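Local atomic coordinates of putative polysaccharide binding proteins (DUF1812) (Bacteroides thetaiotaomicron VPI-5482, PDB entry 3GF8), a protein that is probably a lipid-anchored outer-membrane component of fimbrial assembly, of the FimB/Mfa2 family, and may bind polysaccharide. Residues R147-S158 against D262-L273. Sequence-based numbering, arbitrary orientation.
Sequences RDTKIVRFGFQS and DRQSNYHIIFFL. With EDO (1,2-ethanediol), chain B.
Phe-156 lies alongside Phe-271, the ring planes nearly parallel (6°) but the rings slid so far past each other that they barely overlap, and CE2 of Phe-156 comes 3.5 Å from CD1 of Phe-271. At its edge the Phe-271 ring also takes CD1 of Phe-154, whose own plane is turned 51° away, and CE1 of Phe-154 meets CD1 of Ile-269 at 3.8 Å. This aromatic cluster is buried under Leu-225 of strand 224-229 and, at Phe-271, Tyr-244 of helix 241-246. The backbones beneath are parallel neighbours in a beta-rich fold of the fimbrillin superfamily, joined by eight hydrogen bonds from Ile-151 N to Ser-265 O through Leu-273 N to Gln-157 O. On the face bearing Arg-153 and His-268, the arginine lays its CD over the imidazole centre in a CH-pi contact 4.0 Å from the centroid; a bend at chi3 (-54°) then turns the guanidinium off the ring, and its NE pairs with Asp-211. Further along that face, OE1 of Gln-157 approaches CE2 of Phe-272 at 3.2 Å. Where the pairing begins, NZ of Lys-150, bent at chi2, hydrogen-bonds Ser-265 OG (2.6 Å), while the carbonyls of Gln-264, Arg-147 and Leu-261, the first two met from above their planes, share its remaining protons, tying the end of helix 257-263 to strand 139-158. CB of Ser-265 sits over one guanidinium face of Arg-147, 3.2 Å from NE, which itself donates to Thr-149 O.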
loop_
_atom_site.group_PDB
_atom_site.type_symbol
_atom_site.label_atom_id
_atom_site.label_comp_id
_atom_site.label_asym_id
_atom_site.label_seq_id
_atom_site.Cartn_x
_atom_site.Cartn_y
_atom_site.Cartn_z
ATOM N N ARG A 147 -1.465 -5.744 -1.596
ATOM C CA ARG A 147 -1.930 -4.421 -1.264
ATOM C C ARG A 147 -0.771 -3.490 -1.157
ATOM O O ARG A 147 0.212 -3.790 -0.473
ATOM C CB ARG A 147 -2.752 -4.399 0.021
ATOM C CG ARG A 147 -3.381 -3.057 0.259
ATOM C CD ARG A 147 -4.518 -3.091 1.283
ATOM N NE ARG A 147 -4.730 -1.759 1.841
ATOM C CZ ARG A 147 -5.646 -1.460 2.747
ATOM N NH1 ARG A 147 -6.439 -2.392 3.253
ATOM N NH2 ARG A 147 -5.767 -0.218 3.162
ATOM N N ASP A 148 -0.887 -2.348 -1.844
ATOM C CA ASP A 148 0.222 -1.395 -1.937
ATOM C C ASP A 148 0.019 -0.130 -1.093
ATOM O O ASP A 148 0.991 0.570 -0.733
ATOM C CB ASP A 148 0.413 -0.984 -3.410
ATOM C CG ASP A 148 1.295 -1.948 -4.199
ATOM O OD1 ASP A 148 1.851 -2.915 -3.631
ATOM O OD2 ASP A 148 1.435 -1.720 -5.417
ATOM N N THR A 149 -1.236 0.202 -0.818
ATOM C CA THR A 149 -1.550 1.379 -0.042
ATOM C C THR A 149 -1.719 0.973 1.431
ATOM O O THR A 149 -2.271 -0.093 1.746
ATOM C CB THR A 149 -2.778 2.090 -0.583
ATOM O OG1 THR A 149 -3.818 1.147 -0.810
ATOM C CG2 THR A 149 -2.441 2.807 -1.885
ATOM N N LYS A 150 -1.205 1.826 2.321
ATOM C CA LYS A 150 -1.095 1.502 3.731
ATOM C C LYS A 150 -1.735 2.625 4.580
ATOM O O LYS A 150 -1.413 3.815 4.444
ATOM C CB LYS A 150 0.383 1.298 4.078
ATOM C CG LYS A 150 1.071 0.268 3.214
ATOM C CD LYS A 150 0.550 -1.180 3.482
ATOM C CE LYS A 150 0.769 -2.102 2.291
ATOM N NZ LYS A 150 0.474 -3.555 2.606
ATOM N N ILE A 151 -2.648 2.239 5.449
ATOM C CA ILE A 151 -3.360 3.180 6.269
ATOM C C ILE A 151 -2.764 3.068 7.664
ATOM O O ILE A 151 -2.489 1.963 8.150
ATOM C CB ILE A 151 -4.855 2.893 6.218
ATOM C CG1 ILE A 151 -5.354 3.163 4.778
ATOM C CG2 ILE A 151 -5.586 3.759 7.240
ATOM C CD1 ILE A 151 -6.786 2.943 4.558
ATOM N N VAL A 152 -2.503 4.207 8.288
ATOM C CA VAL A 152 -1.911 4.209 9.632
ATOM C C VAL A 152 -2.651 5.210 10.502
ATOM O O VAL A 152 -2.893 6.340 10.077
ATOM C CB VAL A 152 -0.406 4.527 9.645
ATOM C CG1 VAL A 152 0.309 3.849 8.518
ATOM C CG2 VAL A 152 -0.186 5.979 9.561
ATOM N N ARG A 153 -3.052 4.772 11.694
ATOM C CA ARG A 153 -3.632 5.651 12.688
ATOM C C ARG A 153 -2.598 5.867 13.776
ATOM O O ARG A 153 -2.192 4.910 14.450
ATOM C CB ARG A 153 -4.871 5.034 13.283
ATOM C CG ARG A 153 -5.400 5.842 14.477
ATOM C CD ARG A 153 -6.818 5.436 14.843
ATOM N NE ARG A 153 -7.674 5.531 13.676
ATOM C CZ ARG A 153 -8.984 5.380 13.694
ATOM N NH1 ARG A 153 -9.623 5.153 14.838
ATOM N NH2 ARG A 153 -9.658 5.482 12.560
ATOM N N PHE A 154 -2.141 7.109 13.930
ATOM C CA PHE A 154 -1.154 7.426 14.943
ATOM C C PHE A 154 -1.774 8.153 16.129
ATOM O O PHE A 154 -2.549 9.076 15.959
ATOM C CB PHE A 154 -0.037 8.279 14.394
ATOM C CG PHE A 154 0.848 7.592 13.399
ATOM C CD1 PHE A 154 1.506 6.432 13.720
ATOM C CD2 PHE A 154 1.086 8.148 12.164
ATOM C CE1 PHE A 154 2.364 5.832 12.819
ATOM C CE2 PHE A 154 1.957 7.543 11.257
ATOM C CZ PHE A 154 2.588 6.397 11.591
ATOM N N GLY A 155 -1.414 7.699 17.329
ATOM C CA GLY A 155 -1.699 8.387 18.575
ATOM C C GLY A 155 -0.398 8.747 19.275
ATOM O O GLY A 155 0.608 8.031 19.191
ATOM N N PHE A 156 -0.393 9.878 19.962
ATOM C CA PHE A 156 0.789 10.309 20.656
ATOM C C PHE A 156 0.366 10.695 22.055
ATOM O O PHE A 156 -0.442 11.589 22.210
ATOM C CB PHE A 156 1.434 11.501 19.920
ATOM C CG PHE A 156 1.756 11.210 18.488
ATOM C CD1 PHE A 156 0.808 11.380 17.517
ATOM C CD2 PHE A 156 3.006 10.742 18.129
ATOM C CE1 PHE A 156 1.093 11.068 16.204
ATOM C CE2 PHE A 156 3.296 10.428 16.821
ATOM C CZ PHE A 156 2.354 10.591 15.861
ATOM N N GLN A 157 0.928 10.022 23.063
ATOM C CA GLN A 157 0.664 10.315 24.473
ATOM C C GLN A 157 1.912 10.332 25.335
ATOM O O GLN A 157 2.952 9.713 25.045
ATOM C CB GLN A 157 -0.226 9.247 25.089
ATOM C CG GLN A 157 -1.470 8.903 24.340
ATOM C CD GLN A 157 -2.105 7.603 24.859
ATOM O OE1 GLN A 157 -1.686 7.057 25.884
ATOM N NE2 GLN A 157 -3.125 7.112 24.144
ATOM N N SER A 158 1.769 11.007 26.450
ATOM C CA SER A 158 2.754 10.989 27.498
ATOM C C SER A 158 2.873 9.572 28.065
ATOM O O SER A 158 1.861 8.951 28.419
ATOM C CB SER A 158 2.306 11.942 28.612
ATOM O OG SER A 158 3.194 11.850 29.707
ATOM N N ASP A 262 3.838 -6.086 3.571
ATOM C CA ASP A 262 2.923 -6.310 2.449
ATOM C C ASP A 262 1.603 -6.830 2.928
ATOM O O ASP A 262 0.530 -6.393 2.444
ATOM C CB ASP A 262 3.465 -7.324 1.453
ATOM C CG ASP A 262 4.616 -6.796 0.649
ATOM O OD1 ASP A 262 4.711 -5.575 0.423
ATOM O OD2 ASP A 262 5.436 -7.623 0.236
ATOM N N ARG A 263 1.658 -7.762 3.866
ATOM C CA ARG A 263 0.434 -8.420 4.325
ATOM C C ARG A 263 -0.451 -7.532 5.173
ATOM O O ARG A 263 -1.667 -7.621 5.101
ATOM C CB ARG A 263 0.760 -9.670 5.136
ATOM C CG ARG A 263 0.918 -10.927 4.327
ATOM C CD ARG A 263 1.034 -12.095 5.289
ATOM N NE ARG A 263 1.522 -13.288 4.627
ATOM C CZ ARG A 263 0.765 -14.158 3.967
ATOM N NH1 ARG A 263 -0.561 -14.014 3.871
ATOM N NH2 ARG A 263 1.354 -15.205 3.409
ATOM N N GLN A 264 0.168 -6.710 6.018
ATOM C CA GLN A 264 -0.564 -5.820 6.905
ATOM C C GLN A 264 -0.735 -4.472 6.236
ATOM O O GLN A 264 0.251 -3.862 5.794
ATOM C CB GLN A 264 0.219 -5.643 8.225
ATOM C CG GLN A 264 -0.493 -4.792 9.294
ATOM C CD GLN A 264 -1.944 -5.222 9.505
ATOM O OE1 GLN A 264 -2.811 -4.873 8.714
ATOM N NE2 GLN A 264 -2.201 -5.985 10.563
ATOM N N SER A 265 -1.964 -3.979 6.169
ATOM C CA SER A 265 -2.145 -2.641 5.612
ATOM C C SER A 265 -2.868 -1.656 6.512
ATOM O O SER A 265 -3.123 -0.514 6.104
ATOM C CB SER A 265 -2.820 -2.730 4.228
ATOM O OG SER A 265 -2.037 -3.526 3.357
ATOM N N ASN A 266 -3.236 -2.088 7.716
ATOM C CA ASN A 266 -3.733 -1.172 8.719
ATOM C C ASN A 266 -2.889 -1.233 9.954
ATOM O O ASN A 266 -2.796 -2.281 10.588
ATOM C CB ASN A 266 -5.150 -1.514 9.113
ATOM C CG ASN A 266 -6.074 -1.451 7.968
ATOM O OD1 ASN A 266 -6.389 -2.468 7.363
ATOM N ND2 ASN A 266 -6.490 -0.243 7.617
ATOM N N TYR A 267 -2.327 -0.093 10.326
ATOM C CA TYR A 267 -1.414 -0.011 11.438
ATOM C C TYR A 267 -1.919 1.030 12.402
ATOM O O TYR A 267 -1.979 2.205 12.073
ATOM C CB TYR A 267 -0.047 0.395 10.931
ATOM C CG TYR A 267 0.609 -0.585 9.988
ATOM C CD1 TYR A 267 0.344 -0.561 8.645
ATOM C CD2 TYR A 267 1.536 -1.508 10.453
ATOM C CE1 TYR A 267 0.958 -1.440 7.784
ATOM C CE2 TYR A 267 2.155 -2.396 9.590
ATOM C CZ TYR A 267 1.853 -2.355 8.264
ATOM O OH TYR A 267 2.472 -3.218 7.407
ATOM N N HIS A 268 -2.319 0.610 13.587
ATOM C CA HIS A 268 -2.694 1.551 14.605
ATOM C C HIS A 268 -1.589 1.555 15.622
ATOM O O HIS A 268 -1.420 0.582 16.355
ATOM C CB HIS A 268 -3.993 1.147 15.273
ATOM C CG HIS A 268 -4.448 2.124 16.310
ATOM N ND1 HIS A 268 -5.645 2.000 16.973
ATOM C CD2 HIS A 268 -3.876 3.256 16.784
ATOM C CE1 HIS A 268 -5.784 2.996 17.830
ATOM N NE2 HIS A 268 -4.722 3.774 17.737
ATOM N N ILE A 269 -0.847 2.655 15.650
ATOM C CA ILE A 269 0.323 2.816 16.479
ATOM C C ILE A 269 0.115 3.944 17.460
ATOM O O ILE A 269 -0.133 5.097 17.055
ATOM C CB ILE A 269 1.557 3.118 15.616
ATOM C CG1 ILE A 269 1.644 2.106 14.449
ATOM C CG2 ILE A 269 2.818 3.178 16.505
ATOM C CD1 ILE A 269 2.939 2.183 13.667
ATOM N N ILE A 270 0.178 3.620 18.749
ATOM C CA ILE A 270 0.336 4.624 19.786
ATOM C C ILE A 270 1.822 4.777 20.163
ATOM O O ILE A 270 2.478 3.796 20.509
ATOM C CB ILE A 270 -0.410 4.289 21.074
ATOM C CG1 ILE A 270 -1.840 3.814 20.806
ATOM C CG2 ILE A 270 -0.495 5.526 21.917
ATOM C CD1 ILE A 270 -2.658 4.793 20.042
ATOM N N PHE A 271 2.331 6.009 20.114
ATOM C CA PHE A 271 3.586 6.371 20.753
ATOM C C PHE A 271 3.376 6.923 22.159
ATOM O O PHE A 271 2.565 7.857 22.386
ATOM C CB PHE A 271 4.322 7.415 19.920
ATOM C CG PHE A 271 4.630 6.950 18.535
ATOM C CD1 PHE A 271 3.670 7.007 17.555
ATOM C CD2 PHE A 271 5.874 6.454 18.222
ATOM C CE1 PHE A 271 3.934 6.576 16.296
ATOM C CE2 PHE A 271 6.146 6.025 16.954
ATOM C CZ PHE A 271 5.174 6.082 15.994
ATOM N N PHE A 272 4.118 6.333 23.095
ATOM C CA PHE A 272 4.182 6.774 24.473
ATOM C C PHE A 272 5.507 7.483 24.650
ATOM O O PHE A 272 6.571 6.848 24.612
ATOM C CB PHE A 272 4.058 5.592 25.428
ATOM C CG PHE A 272 2.731 4.942 25.354
ATOM C CD1 PHE A 272 2.443 4.057 24.330
ATOM C CD2 PHE A 272 1.738 5.280 26.247
ATOM C CE1 PHE A 272 1.191 3.489 24.235
ATOM C CE2 PHE A 272 0.478 4.723 26.152
ATOM C CZ PHE A 272 0.204 3.830 25.155
ATOM N N LEU A 273 5.445 8.799 24.811
ATOM C CA LEU A 273 6.647 9.631 24.736
ATOM C C LEU A 273 7.066 10.181 26.079
ATOM O O LEU A 273 6.246 10.379 26.993
ATOM C CB LEU A 273 6.401 10.804 23.820
ATOM C CG LEU A 273 5.932 10.418 22.438
ATOM C CD1 LEU A 273 5.218 11.571 21.849
ATOM C CD2 LEU A 273 7.160 10.052 21.644
HETATM C C1 EDO B . -5.971 1.672 10.947
HETATM O O1 EDO B . -6.528 1.382 9.651
HETATM C C2 EDO B . -7.103 2.022 11.911
HETATM O O2 EDO B . -7.041 1.255 13.127
HETATM O O HOH W 1 3.047 -3.523 -0.462
HETATM O O HOH W 2 -0.859 -7.570 0.538
HETATM O O HOH W 3 -8.001 -0.521 5.292
HETATM O O HOH W 4 6.152 11.162 29.873
#